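Local coordinates for protein chitinase (Jonesia denitrificans, PDB 5VG0) that is a copper-dependent lytic polysaccharide monooxygenase domain of a larger chitinase that probably helps break down crystalline chitin by oxidation, at residues L52-N55 / S56-W59. Numbering follows the deposited sequence.
Sequences LDDN and SKPW
Asp54 and Ser56 lock together at a type I beta turn, Asp54 to Lys57, in the long surface loop between strands 34-36 and 62-64, away from the copper site. Asp54 OD1 accepts two bonds from the same face of the carboxylate: Ser56 N, on its anti side at 3.0 Å, closes an Asx turn, and Ser56 OG adds a second bond on the syn side at 2.7 Å. With CG anti to the backbone N (chi1 -175°), the carboxylate lies alongside the turn, and Asp54 OD2 meets Lys57 NZ in a salt bridge of 2.9 Å. The lysine chain, folded at its second and fourth torsions (-76° and -82°), curls back and brings its ammonium group down from above the carboxylate plane.

The more buried side is that of the indole. Trp59 NE1 donates to Asp54 O at 2.9 Å; the oxygen lies in the ring plane, although the N-H arrives from above the carbonyl plane. Asp54 O also takes a weak 3.4 Å bond from Lys57 N across the turn. Buried Leu52 brings CD2 within 4.1 Å of Trp59 CH2, while Phe21 meets the indole edge-to-face and Arg10 makes a cation-pi contact with it.

Opposite in character is the exposed polar corner at Asn55 and Ser56, where a water links Asn55 O to Lys57 O; Asn55 OD1 is hydrogen-bonded to the same Arg10. An alanine here in place of Asp54 removes the carboxylate, which would probably leave the Ser56 hydroxyl freer to turn and Lys57 without this counter-charge. One aspartate thus divides its work: the carboxylate holds Ser56 and Lys57, its negative charge probably offset by the lysine, while the carbonyl mainly holds the indole N-H.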
loop_
_atom_site.group_PDB
_atom_site.type_symbol
_atom_site.label_atom_id
_atom_site.label_comp_id
_atom_site.label_asym_id
_atom_site.label_seq_id
_atom_site.Cartn_x
_atom_site.Cartn_y
_atom_site.Cartn_z
ATOM N N LEU A 52 -3.278 9.085 6.902
ATOM C CA LEU A 52 -3.299 8.373 5.630
ATOM C C LEU A 52 -4.702 8.208 5.081
ATOM O O LEU A 52 -4.849 7.912 3.893
ATOM C CB LEU A 52 -2.652 7.000 5.780
ATOM C CG LEU A 52 -1.185 7.007 6.216
ATOM C CD1 LEU A 52 -0.711 5.588 6.448
ATOM C CD2 LEU A 52 -0.301 7.722 5.189
ATOM N N ASP A 53 -5.728 8.353 5.919
ATOM C CA ASP A 53 -7.116 8.257 5.491
ATOM C C ASP A 53 -7.716 9.597 5.093
ATOM O O ASP A 53 -8.867 9.625 4.657
ATOM C CB ASP A 53 -7.987 7.688 6.619
ATOM C CG ASP A 53 -7.578 6.298 7.060
ATOM O OD1 ASP A 53 -7.223 5.478 6.209
ATOM O OD2 ASP A 53 -7.666 6.009 8.283
ATOM N N ASP A 54 -6.988 10.695 5.238
ATOM C CA ASP A 54 -7.554 12.030 5.068
ATOM C C ASP A 54 -7.464 12.427 3.601
ATOM O O ASP A 54 -6.421 12.887 3.127
ATOM C CB ASP A 54 -6.809 13.021 5.951
ATOM C CG ASP A 54 -7.404 14.403 5.914
ATOM O OD1 ASP A 54 -8.308 14.647 5.097
ATOM O OD2 ASP A 54 -6.939 15.228 6.711
ATOM N N ASN A 55 -8.569 12.286 2.882
ATOM C CA ASN A 55 -8.609 12.594 1.458
ATOM C C ASN A 55 -8.696 14.085 1.170
ATOM O O ASN A 55 -8.614 14.474 0.003
ATOM C CB ASN A 55 -9.756 11.850 0.776
ATOM C CG ASN A 55 -9.559 10.359 0.805
ATOM O OD1 ASN A 55 -8.476 9.852 0.524
ATOM N ND2 ASN A 55 -10.583 9.652 1.187
ATOM N N SER A 56 -8.843 14.928 2.185
ATOM C CA SER A 56 -8.852 16.366 1.962
ATOM C C SER A 56 -7.456 16.921 1.731
ATOM O O SER A 56 -7.318 18.045 1.229
ATOM C CB SER A 56 -9.515 17.080 3.134
ATOM O OG SER A 56 -8.660 17.177 4.261
ATOM N N LYS A 57 -6.424 16.159 2.068
ATOM C CA LYS A 57 -5.065 16.616 1.852
ATOM C C LYS A 57 -4.730 16.528 0.366
ATOM O O LYS A 57 -5.263 15.673 -0.351
ATOM C CB LYS A 57 -4.077 15.751 2.626
ATOM C CG LYS A 57 -4.228 15.761 4.141
ATOM C CD LYS A 57 -3.684 17.041 4.735
ATOM C CE LYS A 57 -3.980 17.164 6.227
ATOM N NZ LYS A 57 -5.354 17.671 6.498
ATOM N N PRO A 58 -3.816 17.377 -0.117
ATOM C CA PRO A 58 -3.419 17.332 -1.543
ATOM C C PRO A 58 -2.392 16.235 -1.798
ATOM O O PRO A 58 -1.205 16.479 -2.029
ATOM C CB PRO A 58 -2.868 18.746 -1.773
ATOM C CG PRO A 58 -2.310 19.130 -0.459
ATOM C CD PRO A 58 -3.243 18.555 0.569
ATOM N N TRP A 59 -2.857 14.990 -1.739
ATOM C CA TRP A 59 -1.985 13.856 -1.978
ATOM C C TRP A 59 -1.507 13.885 -3.423
ATOM O O TRP A 59 -2.330 13.972 -4.338
ATOM C CB TRP A 59 -2.729 12.531 -1.726
ATOM C CG TRP A 59 -3.008 12.318 -0.273
ATOM C CD1 TRP A 59 -4.197 12.468 0.369
ATOM C CD2 TRP A 59 -2.060 11.928 0.728
ATOM N NE1 TRP A 59 -4.050 12.190 1.703
ATOM C CE2 TRP A 59 -2.745 11.866 1.954
ATOM C CE3 TRP A 59 -0.696 11.622 0.705
ATOM C CZ2 TRP A 59 -2.117 11.517 3.141
ATOM C CZ3 TRP A 59 -0.068 11.271 1.896
ATOM C CH2 TRP A 59 -0.776 11.229 3.089
HETATM O O HOH W 1 -7.046 14.992 -1.890
#